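Local structure of probable acetyltransferase (Pseudomonas aeruginosa PAO1, 2EUI) at residues G62-Y67 with N82-A87; L11-P16 with D58-F63; V4-E9 with K40-K45; S72-R77 with H111-R116. The protein is of unknown function but, as a member of the GNAT family, probably transfers an acyl group, presumably from an acyl-CoA donor. One frame throughout, in Å; residues are numbered along the deposited sequence.

Overall arrangement
The four contacts span one mixed sheet and the helices packed against it. Contact 1, near the middle of the chain, pairs the neighbouring strands 60-71 and 76-86. Contact 2 shares Gly62 and Phe63 with it, their centres about 11 Å apart, and adds helix 11-24. Contact 3 brings in helix 31-44 and the residues leaving strand 2-5, outermost within this chain; it meets contact 2 where Leu11 touches Leu42. Contact 4, its centre about 30 Å from that of contact 2, joins strands 76-86 and 112-120. Contacts 1 and 4, and contact 3 through Arg41, also touch the second subunit. In GNAT relatives acyl-CoA binds between strands equivalent to 76-86 and 112-120, so contact 1 probably borders that site.

Contact 1 of 4, residues G62-Y67 with N82-A87; sequences GFCQLY and NDIYVA
Phe63 and Tyr85 face each other as a hydrogen-bonded antiparallel pair, with Phe63 N giving a bond of 2.9 Å to Tyr85 O and Tyr85 N returning one to Phe63 O. Phe63 CG stands between the backbone N and the carbonyl carbon (chi1 75°), and from there the ring slants past its neighbours across the strands: CE2 comes within 4.0 Å of Tyr85 CB, while CE1 lies 4.1 Å from Asp83 CB. On the other face of the sheet Cys64 CB touches Ile84 CD1 at 4.1 Å, the end of the isoleucine chain. Gln65 and Asp83 run alongside each other in the same direction, and Asp83 OD2 sits 3.3 Å from Gln65 CB. Further along, Tyr67 CE2 approaches Asn82 CB at 3.5 Å, the ring and amide planes 44° apart. The polar ends of Tyr67, Asn82 and Asp83 all reach Ser72 OG of the second subunit, so this corner of the sheet also belongs to the dimer interface. Helix 11-24 covers the Phe63 face, and helix 92-109 the Ile84 face. Gln65 O receives Asn82 N at 3.2 Å and, weakly, Asp83 N as well. Two residues thus stand opposite one, a classic beta bulge in strand 76-86, consistent with the bulged fourth strand of the GNAT fold.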
loop_
_atom_site.group_PDB
_atom_site.type_symbol
_atom_site.label_atom_id
_atom_site.label_comp_id
_atom_site.label_asym_id
_atom_site.label_seq_id
_atom_site.Cartn_x
_atom_site.Cartn_y
_atom_site.Cartn_z
ATOM N N GLY A 62 22.623 -5.959 -1.087
ATOM C CA GLY A 62 21.201 -6.227 -1.073
ATOM C C GLY A 62 20.431 -4.940 -0.854
ATOM O O GLY A 62 21.019 -3.885 -0.595
ATOM N N PHE A 63 19.114 -5.009 -0.964
ATOM C CA PHE A 63 18.337 -3.814 -0.761
ATOM C C PHE A 63 16.935 -4.148 -0.275
ATOM O O PHE A 63 16.475 -5.282 -0.369
ATOM C CB PHE A 63 18.284 -3.001 -2.053
ATOM C CG PHE A 63 17.373 -3.578 -3.079
ATOM C CD1 PHE A 63 16.018 -3.277 -3.070
ATOM C CD2 PHE A 63 17.850 -4.483 -4.013
ATOM C CE1 PHE A 63 15.154 -3.875 -3.975
ATOM C CE2 PHE A 63 16.985 -5.086 -4.924
ATOM C CZ PHE A 63 15.640 -4.783 -4.904
ATOM N N CYS A 64 16.258 -3.130 0.229
ATOM C CA CYS A 64 14.917 -3.287 0.757
ATOM C C CYS A 64 14.039 -2.086 0.361
ATOM O O CYS A 64 14.533 -0.969 0.222
ATOM C CB CYS A 64 15.034 -3.419 2.281
ATOM S SG CYS A 64 13.511 -3.316 3.170
ATOM N N GLN A 65 12.750 -2.321 0.145
ATOM C CA GLN A 65 11.852 -1.219 -0.197
ATOM C C GLN A 65 10.514 -1.295 0.529
ATOM O O GLN A 65 9.873 -2.350 0.603
ATOM C CB GLN A 65 11.604 -1.119 -1.712
ATOM C CG GLN A 65 10.801 0.120 -2.119
ATOM C CD GLN A 65 10.761 0.339 -3.634
ATOM O OE1 GLN A 65 10.468 -0.585 -4.410
ATOM N NE2 GLN A 65 11.050 1.565 -4.057
ATOM N N LEU A 66 10.114 -0.161 1.086
ATOM C CA LEU A 66 8.859 -0.077 1.796
ATOM C C LEU A 66 8.077 1.082 1.221
ATOM O O LEU A 66 8.662 2.061 0.763
ATOM C CB LEU A 66 9.102 0.161 3.292
ATOM C CG LEU A 66 9.944 -0.851 4.079
ATOM C CD1 LEU A 66 11.425 -0.578 3.886
ATOM C CD2 LEU A 66 9.602 -0.736 5.533
ATOM N N TYR A 67 6.754 0.959 1.219
ATOM C CA TYR A 67 5.895 2.038 0.737
ATOM C C TYR A 67 5.109 2.603 1.906
ATOM O O TYR A 67 4.466 1.867 2.647
ATOM C CB TYR A 67 4.921 1.542 -0.333
ATOM C CG TYR A 67 5.597 1.009 -1.567
ATOM C CD1 TYR A 67 6.655 1.703 -2.159
ATOM C CD2 TYR A 67 5.197 -0.198 -2.139
ATOM C CE1 TYR A 67 7.304 1.203 -3.289
ATOM C CE2 TYR A 67 5.837 -0.708 -3.270
ATOM C CZ TYR A 67 6.889 -0.002 -3.838
ATOM O OH TYR A 67 7.515 -0.483 -4.963
ATOM N N ASN A 82 7.216 -4.193 0.282
ATOM C CA ASN A 82 7.082 -4.866 -1.004
ATOM C C ASN A 82 8.280 -5.716 -1.403
ATOM O O ASN A 82 8.108 -6.883 -1.761
ATOM C CB ASN A 82 6.827 -3.845 -2.122
ATOM C CG ASN A 82 6.798 -4.487 -3.505
ATOM O OD1 ASN A 82 6.907 -3.805 -4.526
ATOM N ND2 ASN A 82 6.643 -5.805 -3.540
ATOM N N ASP A 83 9.476 -5.123 -1.345
ATOM C CA ASP A 83 10.704 -5.804 -1.757
ATOM C C ASP A 83 11.796 -5.970 -0.711
ATOM O O ASP A 83 12.028 -5.110 0.139
ATOM C CB ASP A 83 11.359 -5.086 -2.945
ATOM C CG ASP A 83 10.360 -4.448 -3.877
ATOM O OD1 ASP A 83 9.558 -5.189 -4.493
ATOM O OD2 ASP A 83 10.385 -3.197 -3.995
ATOM N N ILE A 84 12.484 -7.093 -0.825
ATOM C CA ILE A 84 13.603 -7.438 0.028
ATOM C C ILE A 84 14.409 -8.347 -0.900
ATOM O O ILE A 84 13.846 -9.193 -1.586
ATOM C CB ILE A 84 13.138 -8.157 1.345
ATOM C CG1 ILE A 84 14.352 -8.606 2.149
ATOM C CG2 ILE A 84 12.239 -9.341 1.039
ATOM C CD1 ILE A 84 15.161 -7.472 2.722
ATOM N N TYR A 85 15.716 -8.146 -0.976
ATOM C CA TYR A 85 16.515 -8.975 -1.874
ATOM C C TYR A 85 18.016 -8.877 -1.687
ATOM O O TYR A 85 18.575 -7.795 -1.491
ATOM C CB TYR A 85 16.185 -8.629 -3.325
ATOM C CG TYR A 85 16.931 -9.458 -4.345
ATOM C CD1 TYR A 85 16.519 -10.756 -4.651
ATOM C CD2 TYR A 85 18.040 -8.943 -5.016
ATOM C CE1 TYR A 85 17.190 -11.517 -5.605
ATOM C CE2 TYR A 85 18.717 -9.698 -5.971
ATOM C CZ TYR A 85 18.287 -10.979 -6.259
ATOM O OH TYR A 85 18.951 -11.737 -7.187
ATOM N N VAL A 86 18.666 -10.027 -1.770
ATOM C CA VAL A 86 20.114 -10.089 -1.628
ATOM C C VAL A 86 20.715 -10.631 -2.918
ATOM O O VAL A 86 20.087 -11.415 -3.612
ATOM C CB VAL A 86 20.520 -11.009 -0.460
ATOM C CG1 VAL A 86 22.026 -10.981 -0.287
ATOM C CG2 VAL A 86 19.824 -10.567 0.823
ATOM N N ALA A 87 21.925 -10.197 -3.246
ATOM C CA ALA A 87 22.594 -10.675 -4.452
ATOM C C ALA A 87 23.238 -12.046 -4.173
ATOM O O ALA A 87 23.599 -12.353 -3.033
ATOM C CB ALA A 87 23.651 -9.664 -4.891
#

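Contact 2 of 4, residues L11-P16 with D58-F63; sequences LDLLAP and DRLLGF
Leu13 and Leu14 of helix 11-24 rest on Leu60 and Phe63 in an apolar helix-on-sheet contact, at the start of strand 60-71. The short helix and strand axes pass 9.5 Å apart with a crossing angle of -72°. Leu14 reaches both Leu60 and Phe63. Its CG is anti to the backbone N (chi1 172°), and the CD1 methyl beyond it lies over one face of the Phe63 ring, 4.0 Å from the centroid, in a CH-pi contact. This methyl is nearer the CB end of the ring than its far edge, being 3.6 Å from Phe63 CG, and the two side chains meet at about a right angle. Leu14 CD1 also touches Leu60 CD2 at 3.6 Å, so a single methyl bridges the leucine and the ring. Leu13, one residue earlier, places CG 4.1 Å from Leu60 CB and turns both methyls to the carbonyl oxygen of Asp58, where the chain enters the strand. Leu17, a turn further along the helix, extends the same packing onto Leu60 and Phe63, and Leu51 of the adjoining strand lies against Leu60. No hydrogen bond joins the two segments, which implies a van der Waals contact, leucine on leucine and one methyl over the Phe63 face.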
loop_
_atom_site.group_PDB
_atom_site.type_symbol
_atom_site.label_atom_id
_atom_site.label_comp_id
_atom_site.label_asym_id
_atom_site.label_seq_id
_atom_site.Cartn_x
_atom_site.Cartn_y
_atom_site.Cartn_z
ATOM N N LEU A 11 20.856 5.554 -7.681
ATOM C CA LEU A 11 20.093 4.978 -8.779
ATOM C C LEU A 11 20.890 4.030 -9.673
ATOM O O LEU A 11 20.466 2.898 -9.909
ATOM C CB LEU A 11 19.447 6.074 -9.631
ATOM C CG LEU A 11 18.493 5.542 -10.710
ATOM C CD1 LEU A 11 17.377 4.729 -10.082
ATOM C CD2 LEU A 11 17.916 6.696 -11.479
ATOM N N ASP A 12 22.042 4.473 -10.164
ATOM C CA ASP A 12 22.847 3.614 -11.024
ATOM C C ASP A 12 23.408 2.396 -10.309
ATOM O O ASP A 12 23.632 1.353 -10.929
ATOM C CB ASP A 12 23.995 4.398 -11.663
ATOM C CG ASP A 12 23.520 5.359 -12.741
ATOM O OD1 ASP A 12 22.667 4.962 -13.571
ATOM O OD2 ASP A 12 24.006 6.511 -12.763
ATOM N N LEU A 13 23.635 2.521 -9.006
ATOM C CA LEU A 13 24.175 1.409 -8.240
ATOM C C LEU A 13 23.092 0.372 -7.948
ATOM O O LEU A 13 23.355 -0.832 -7.943
ATOM C CB LEU A 13 24.780 1.908 -6.923
ATOM C CG LEU A 13 25.359 0.782 -6.061
ATOM C CD1 LEU A 13 26.482 0.087 -6.816
ATOM C CD2 LEU A 13 25.864 1.326 -4.750
ATOM N N LEU A 14 21.873 0.860 -7.735
ATOM C CA LEU A 14 20.728 0.020 -7.401
ATOM C C LEU A 14 19.916 -0.495 -8.585
ATOM O O LEU A 14 19.291 -1.557 -8.496
ATOM C CB LEU A 14 19.812 0.791 -6.440
ATOM C CG LEU A 14 18.453 0.198 -6.088
ATOM C CD1 LEU A 14 18.649 -1.084 -5.289
ATOM C CD2 LEU A 14 17.641 1.229 -5.316
ATOM N N ALA A 15 19.918 0.248 -9.689
ATOM C CA ALA A 15 19.168 -0.153 -10.878
ATOM C C ALA A 15 19.461 -1.594 -11.315
ATOM O O ALA A 15 18.550 -2.409 -11.455
ATOM C CB ALA A 15 19.458 0.795 -12.004
ATOM N N PRO A 16 20.737 -1.931 -11.531
ATOM C CA PRO A 16 21.032 -3.302 -11.948
ATOM C C PRO A 16 20.595 -4.373 -10.946
ATOM O O PRO A 16 20.147 -5.460 -11.335
ATOM C CB PRO A 16 22.542 -3.273 -12.187
ATOM C CG PRO A 16 23.009 -2.205 -11.255
ATOM C CD PRO A 16 21.971 -1.135 -11.424
ATOM N N ASP A 58 31.484 0.796 -2.059
ATOM C CA ASP A 58 30.058 0.983 -2.260
ATOM C C ASP A 58 29.509 -0.109 -3.172
ATOM O O ASP A 58 29.056 0.171 -4.279
ATOM C CB ASP A 58 29.762 2.361 -2.885
ATOM C CG ASP A 58 30.032 3.524 -1.928
ATOM O OD1 ASP A 58 29.522 3.490 -0.787
ATOM O OD2 ASP A 58 30.742 4.475 -2.322
ATOM N N ARG A 59 29.561 -1.360 -2.729
ATOM C CA ARG A 59 29.004 -2.413 -3.555
ATOM C C ARG A 59 27.730 -2.928 -2.881
ATOM O O ARG A 59 27.724 -3.355 -1.732
ATOM C CB ARG A 59 30.040 -3.516 -3.815
ATOM C CG ARG A 59 29.950 -4.755 -2.979
ATOM C CD ARG A 59 30.537 -5.935 -3.759
ATOM N NE ARG A 59 30.281 -7.215 -3.104
ATOM C CZ ARG A 59 30.886 -7.602 -1.990
ATOM N NH1 ARG A 59 31.786 -6.804 -1.415
ATOM N NH2 ARG A 59 30.583 -8.775 -1.445
ATOM N N LEU A 60 26.637 -2.826 -3.617
ATOM C CA LEU A 60 25.323 -3.226 -3.149
ATOM C C LEU A 60 25.195 -4.742 -2.910
ATOM O O LEU A 60 25.206 -5.537 -3.853
ATOM C CB LEU A 60 24.300 -2.747 -4.178
ATOM C CG LEU A 60 22.831 -2.592 -3.816
ATOM C CD1 LEU A 60 22.671 -1.669 -2.601
ATOM C CD2 LEU A 60 22.106 -2.038 -5.042
ATOM N N LEU A 61 25.058 -5.131 -1.642
ATOM C CA LEU A 61 24.940 -6.543 -1.268
ATOM C C LEU A 61 23.484 -6.949 -1.272
ATOM O O LEU A 61 23.142 -8.125 -1.432
ATOM C CB LEU A 61 25.525 -6.769 0.127
ATOM C CG LEU A 61 26.937 -6.205 0.350
ATOM C CD1 LEU A 61 27.187 -6.077 1.828
ATOM C CD2 LEU A 61 27.983 -7.091 -0.315
ATOM N N GLY A 62 22.623 -5.959 -1.087
ATOM C CA GLY A 62 21.201 -6.227 -1.073
ATOM C C GLY A 62 20.431 -4.940 -0.854
ATOM O O GLY A 62 21.019 -3.885 -0.595
ATOM N N PHE A 63 19.114 -5.009 -0.964
ATOM C CA PHE A 63 18.337 -3.814 -0.761
ATOM C C PHE A 63 16.935 -4.148 -0.275
ATOM O O PHE A 63 16.475 -5.282 -0.369
ATOM C CB PHE A 63 18.284 -3.001 -2.053
ATOM C CG PHE A 63 17.373 -3.578 -3.079
ATOM C CD1 PHE A 63 16.018 -3.277 -3.070
ATOM C CD2 PHE A 63 17.850 -4.483 -4.013
ATOM C CE1 PHE A 63 15.154 -3.875 -3.975
ATOM C CE2 PHE A 63 16.985 -5.086 -4.924
ATOM C CZ PHE A 63 15.640 -4.783 -4.904
#

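Contact 3 of 4, residues V4-E9 with K40-K45; sequences VQATLE and KRLRRK
Leu42 of helix 31-44 points at the chain that leaves strand 2-5, and it meets Leu8, Thr7 and Ala6 from its base to its tip. Its CB comes first, 3.9 Å from Leu8 CD1. With chi1 -77°, CG stands anti to the carbonyl carbon and beside the backbone N, and from there the branches part toward two successive peptides. The CD1 methyl ends 3.4 Å from Thr7 O, whereas CD2 lies against Ala6, its methyl 3.9 Å from Ala6 CB and also close to Ala6 O. A forked tip thus straddles the backbone between strand 2-5 and helix 11-24.

Leu8 spans two helix residues. Its CD1 is the methyl that meets Leu42 CB, and its CD2 lies over one face of the Arg43 guanidinium, offset toward the rim and 3.5 Å from Arg43 NH2. Arg43 is extended as far as CD and then bent at chi3 (-75°), while its NH2 forms a salt bridge with Glu39 one turn back in the same helix; the salt bridge would help fix the flat group against which the leucine rests. Within the 4-9 chain itself, Thr7 OG1 donates to Glu9 OE2 at 3.2 Å, from above the carboxylate plane, and accepts a weak bond from Glu9 N.

Helix 31-44 finishes here in a Schellman motif at Lys45. Ala6 also packs on Ile49 and Leu51 of strand 48-53, and Leu42 touches Leu11 of helix 11-24, so the contact lies where two helices and the edge of the sheet converge.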
loop_
_atom_site.group_PDB
_atom_site.type_symbol
_atom_site.label_atom_id
_atom_site.label_comp_id
_atom_site.label_asym_id
_atom_site.label_seq_id
_atom_site.Cartn_x
_atom_site.Cartn_y
_atom_site.Cartn_z
ATOM N N VAL A 4 22.203 2.095 4.393
ATOM C CA VAL A 4 22.079 3.488 3.993
ATOM C C VAL A 4 20.799 3.717 3.191
ATOM O O VAL A 4 20.372 2.842 2.430
ATOM C CB VAL A 4 23.314 3.903 3.152
ATOM C CG1 VAL A 4 22.930 4.901 2.067
ATOM C CG2 VAL A 4 24.366 4.496 4.064
ATOM N N GLN A 5 20.178 4.881 3.359
ATOM C CA GLN A 5 18.969 5.152 2.600
ATOM C C GLN A 5 19.282 5.575 1.174
ATOM O O GLN A 5 20.058 6.494 0.930
ATOM C CB GLN A 5 18.116 6.216 3.272
ATOM C CG GLN A 5 16.860 6.560 2.488
ATOM C CD GLN A 5 15.702 6.953 3.390
ATOM O OE1 GLN A 5 15.872 7.123 4.591
ATOM N NE2 GLN A 5 14.518 7.098 2.813
ATOM N N ALA A 6 18.679 4.876 0.226
ATOM C CA ALA A 6 18.885 5.175 -1.174
ATOM C C ALA A 6 18.342 6.554 -1.524
ATOM O O ALA A 6 17.276 6.953 -1.063
ATOM C CB ALA A 6 18.205 4.119 -2.028
ATOM N N THR A 7 19.102 7.286 -2.325
ATOM C CA THR A 7 18.683 8.594 -2.802
ATOM C C THR A 7 18.938 8.530 -4.297
ATOM O O THR A 7 19.420 7.504 -4.804
ATOM C CB THR A 7 19.514 9.751 -2.195
ATOM O OG1 THR A 7 20.877 9.642 -2.613
ATOM C CG2 THR A 7 19.452 9.712 -0.689
ATOM N N LEU A 8 18.632 9.613 -5.004
ATOM C CA LEU A 8 18.835 9.654 -6.448
ATOM C C LEU A 8 20.273 9.277 -6.824
ATOM O O LEU A 8 20.505 8.713 -7.886
ATOM C CB LEU A 8 18.487 11.047 -6.985
ATOM C CG LEU A 8 17.905 11.068 -8.404
ATOM C CD1 LEU A 8 16.669 10.190 -8.451
ATOM C CD2 LEU A 8 17.548 12.483 -8.814
ATOM N N GLU A 9 21.226 9.568 -5.939
ATOM C CA GLU A 9 22.633 9.260 -6.183
ATOM C C GLU A 9 22.873 7.789 -6.452
ATOM O O GLU A 9 23.638 7.440 -7.349
ATOM C CB GLU A 9 23.502 9.643 -4.984
ATOM C CG GLU A 9 23.398 11.081 -4.507
ATOM C CD GLU A 9 23.964 11.251 -3.097
ATOM O OE1 GLU A 9 25.145 10.895 -2.896
ATOM O OE2 GLU A 9 23.229 11.730 -2.198
ATOM N N LYS A 40 11.261 7.614 -10.386
ATOM C CA LYS A 40 10.047 8.246 -9.895
ATOM C C LYS A 40 9.915 8.087 -8.396
ATOM O O LYS A 40 9.541 9.029 -7.704
ATOM C CB LYS A 40 8.821 7.649 -10.566
ATOM C CG LYS A 40 8.717 7.974 -12.024
ATOM C CD LYS A 40 7.374 7.547 -12.543
ATOM C CE LYS A 40 7.245 7.853 -14.019
ATOM N NZ LYS A 40 5.898 7.483 -14.515
ATOM N N ARG A 41 10.231 6.896 -7.898
ATOM C CA ARG A 41 10.137 6.614 -6.469
ATOM C C ARG A 41 11.185 7.368 -5.670
ATOM O O ARG A 41 10.859 8.001 -4.665
ATOM C CB ARG A 41 10.248 5.104 -6.220
ATOM C CG ARG A 41 8.987 4.513 -5.594
ATOM C CD ARG A 41 7.729 5.044 -6.270
ATOM N NE ARG A 41 7.540 4.424 -7.571
ATOM C CZ ARG A 41 6.840 4.954 -8.568
ATOM N NH1 ARG A 41 6.250 6.136 -8.440
ATOM N NH2 ARG A 41 6.718 4.287 -9.703
ATOM N N LEU A 42 12.439 7.296 -6.108
ATOM C CA LEU A 42 13.509 8.017 -5.431
ATOM C C LEU A 42 13.245 9.507 -5.563
ATOM O O LEU A 42 13.143 10.221 -4.573
ATOM C CB LEU A 42 14.877 7.690 -6.046
ATOM C CG LEU A 42 15.518 6.346 -5.691
ATOM C CD1 LEU A 42 16.780 6.130 -6.505
ATOM C CD2 LEU A 42 15.829 6.330 -4.211
ATOM N N ARG A 43 13.103 9.968 -6.797
ATOM C CA ARG A 43 12.861 11.382 -7.067
ATOM C C ARG A 43 11.627 11.982 -6.365
ATOM O O ARG A 43 11.703 13.083 -5.814
ATOM C CB ARG A 43 12.775 11.606 -8.583
ATOM C CG ARG A 43 12.776 13.058 -9.022
ATOM C CD ARG A 43 12.727 13.172 -10.539
ATOM N NE ARG A 43 14.000 12.848 -11.188
ATOM C CZ ARG A 43 15.041 13.677 -11.246
ATOM N NH1 ARG A 43 14.960 14.879 -10.692
ATOM N NH2 ARG A 43 16.156 13.311 -11.864
ATOM N N ARG A 44 10.502 11.272 -6.373
ATOM C CA ARG A 44 9.290 11.786 -5.732
ATOM C C ARG A 44 9.239 11.460 -4.249
ATOM O O ARG A 44 8.352 11.921 -3.541
ATOM C CB ARG A 44 8.036 11.228 -6.417
ATOM C CG ARG A 44 7.944 11.576 -7.883
ATOM C CD ARG A 44 6.755 10.943 -8.594
ATOM N NE ARG A 44 6.980 10.994 -10.039
ATOM C CZ ARG A 44 6.102 10.629 -10.966
ATOM N NH1 ARG A 44 4.905 10.179 -10.618
ATOM N NH2 ARG A 44 6.434 10.702 -12.246
ATOM N N LYS A 45 10.196 10.665 -3.787
ATOM C CA LYS A 45 10.250 10.269 -2.384
ATOM C C LYS A 45 8.959 9.569 -1.986
ATOM O O LYS A 45 8.361 9.875 -0.960
ATOM C CB LYS A 45 10.495 11.498 -1.501
ATOM C CG LYS A 45 11.857 12.132 -1.747
ATOM C CD LYS A 45 12.129 13.321 -0.840
ATOM C CE LYS A 45 11.322 14.542 -1.258
ATOM N NZ LYS A 45 11.611 15.712 -0.377
#

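Contact 4 of 4, residues S72-R77 with H111-R116; sequences SLSLKR and HAVRMR
Lys76 and Val113 cross at about a right angle, the lysine chain passing the CG2 branch, although the closeness of its CB to that methyl in the model is doubtful. Past this point Lys76 is bent at chi3 and chi4, and its NZ comes to 3.7 Å from His111 O and 4.1 Å from His111 CB, the two side chains oblique to each other. Ser74 OG faces the two methyls of Val113, 3.8 Å from CG1, the position of CG2 being doubtful. Arg77 lays CG 4.0 Å from Ala112 CB, then bends at chi2 (80°) and chi3, and its guanidinium leads away to strand 60-71, with a weak hydrogen bond to Ser69 O.

The backbone link between the two chains is Val113 N to Arg77 O, a nearly straight bond of 2.8 Å with an angle of 168° at the hydrogen. Ala112 CA adds a CA-H...O contact to the same oxygen at 3.4 Å. One water accepts from Arg77 N and donates to His111 O, 3.0 Å from the latter, where the direct backbone distance is too long for a bond.

Leu75 and Lys76 form a G1 bulge opposite Ser71, and a Schellman motif at His111 ends helix 92-109. Arg114 and Met115 pair with a strand of the second subunit, extending the sheet across the interface. The contact joins the starts of the parallel strands of a beta-alpha-beta crossover, as in GNAT relatives, whose equivalent strands splay apart further on to receive acyl-CoA.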
loop_
_atom_site.group_PDB
_atom_site.type_symbol
_atom_site.label_atom_id
_atom_site.label_comp_id
_atom_site.label_asym_id
_atom_site.label_seq_id
_atom_site.Cartn_x
_atom_site.Cartn_y
_atom_site.Cartn_z
ATOM N N SER A 72 -6.842 4.579 8.368
ATOM C CA SER A 72 -7.827 5.622 8.650
ATOM C C SER A 72 -8.477 5.374 10.002
ATOM O O SER A 72 -8.803 6.313 10.726
ATOM C CB SER A 72 -8.903 5.671 7.556
ATOM O OG SER A 72 -8.367 6.104 6.317
ATOM N N LEU A 73 -8.648 4.102 10.336
ATOM C CA LEU A 73 -9.251 3.715 11.592
ATOM C C LEU A 73 -8.494 4.221 12.815
ATOM O O LEU A 73 -9.068 4.927 13.641
ATOM C CB LEU A 73 -9.393 2.198 11.641
ATOM C CG LEU A 73 -10.799 1.664 11.368
ATOM C CD1 LEU A 73 -11.449 2.447 10.252
ATOM C CD2 LEU A 73 -10.732 0.184 11.040
ATOM N N SER A 74 -7.210 3.888 12.935
ATOM C CA SER A 74 -6.448 4.328 14.104
ATOM C C SER A 74 -5.617 5.582 13.882
ATOM O O SER A 74 -4.771 5.924 14.703
ATOM C CB SER A 74 -5.553 3.196 14.643
ATOM O OG SER A 74 -4.466 2.919 13.786
ATOM N N LEU A 75 -5.863 6.265 12.772
ATOM C CA LEU A 75 -5.170 7.515 12.458
ATOM C C LEU A 75 -3.671 7.443 12.647
ATOM O O LEU A 75 -3.048 8.401 13.095
ATOM C CB LEU A 75 -5.724 8.646 13.323
ATOM C CG LEU A 75 -7.241 8.756 13.296
ATOM C CD1 LEU A 75 -7.721 9.679 14.387
ATOM C CD2 LEU A 75 -7.667 9.231 11.915
ATOM N N LYS A 76 -3.095 6.305 12.296
ATOM C CA LYS A 76 -1.667 6.116 12.430
ATOM C C LYS A 76 -1.034 5.599 11.126
ATOM O O LYS A 76 -1.732 5.181 10.185
ATOM C CB LYS A 76 -1.392 5.146 13.580
ATOM C CG LYS A 76 -1.632 5.702 14.971
ATOM C CD LYS A 76 -1.538 4.590 16.003
ATOM C CE LYS A 76 -0.966 5.084 17.334
ATOM N NZ LYS A 76 0.468 5.528 17.231
ATOM N N ARG A 77 0.297 5.646 11.085
ATOM C CA ARG A 77 1.081 5.204 9.936
ATOM C C ARG A 77 1.073 3.679 9.793
ATOM O O ARG A 77 0.798 2.963 10.750
ATOM C CB ARG A 77 2.523 5.702 10.103
ATOM C CG ARG A 77 3.557 5.002 9.230
ATOM C CD ARG A 77 3.553 5.547 7.822
ATOM N NE ARG A 77 4.087 6.905 7.780
ATOM C CZ ARG A 77 4.034 7.683 6.705
ATOM N NH1 ARG A 77 3.464 7.230 5.598
ATOM N NH2 ARG A 77 4.558 8.901 6.730
ATOM N N HIS A 111 6.170 5.327 14.891
ATOM C CA HIS A 111 4.881 5.010 15.478
ATOM C C HIS A 111 3.889 4.423 14.479
ATOM O O HIS A 111 2.756 4.898 14.356
ATOM C CB HIS A 111 4.312 6.280 16.110
ATOM C CG HIS A 111 5.310 7.024 16.938
ATOM N ND1 HIS A 111 5.818 6.522 18.117
ATOM C CD2 HIS A 111 5.974 8.185 16.706
ATOM C CE1 HIS A 111 6.757 7.336 18.573
ATOM N NE2 HIS A 111 6.871 8.350 17.734
ATOM N N ALA A 112 4.315 3.388 13.762
ATOM C CA ALA A 112 3.445 2.743 12.795
ATOM C C ALA A 112 2.556 1.780 13.561
ATOM O O ALA A 112 2.975 1.218 14.561
ATOM C CB ALA A 112 4.272 1.990 11.778
ATOM N N VAL A 113 1.321 1.606 13.114
ATOM C CA VAL A 113 0.412 0.684 13.784
ATOM C C VAL A 113 0.872 -0.712 13.429
ATOM O O VAL A 113 0.893 -1.616 14.266
ATOM C CB VAL A 113 -1.047 0.819 13.276
ATOM C CG1 VAL A 113 -1.989 0.011 14.161
ATOM C CG2 VAL A 113 -1.453 2.267 13.239
ATOM N N ARG A 114 1.250 -0.878 12.167
ATOM C CA ARG A 114 1.688 -2.173 11.672
ATOM C C ARG A 114 2.494 -2.059 10.386
ATOM O O ARG A 114 2.705 -0.972 9.847
ATOM C CB ARG A 114 0.463 -3.059 11.409
ATOM C CG ARG A 114 -0.410 -2.565 10.254
ATOM C CD ARG A 114 -1.685 -3.369 10.124
ATOM N NE ARG A 114 -2.512 -3.217 11.313
ATOM C CZ ARG A 114 -3.536 -2.376 11.424
ATOM N NH1 ARG A 114 -3.884 -1.601 10.404
ATOM N NH2 ARG A 114 -4.198 -2.299 12.572
HETATM N N MSE A 115 2.946 -3.212 9.923
HETATM C CA MSE A 115 3.686 -3.339 8.693
HETATM C C MSE A 115 2.880 -4.409 7.993
HETATM O O MSE A 115 2.428 -5.364 8.629
HETATM C CB MSE A 115 5.099 -3.851 8.940
HETATM C CG MSE A 115 6.105 -2.810 9.385
HETATM SE SE MSE A 115 7.868 -3.610 9.452
HETATM C CE MSE A 115 8.508 -3.123 7.692
ATOM N N ARG A 116 2.687 -4.244 6.692
ATOM C CA ARG A 116 1.922 -5.197 5.910
ATOM C C ARG A 116 2.770 -5.621 4.713
ATOM O O ARG A 116 3.421 -4.796 4.074
ATOM C CB ARG A 116 0.605 -4.538 5.470
ATOM C CG ARG A 116 -0.257 -5.339 4.500
ATOM C CD ARG A 116 0.242 -5.231 3.043
ATOM N NE ARG A 116 -0.734 -5.727 2.065
ATOM C CZ ARG A 116 -1.932 -5.174 1.850
ATOM N NH1 ARG A 116 -2.317 -4.101 2.543
ATOM N NH2 ARG A 116 -2.748 -5.692 0.934
HETATM O O HOH W 1 1.729 7.336 13.048
#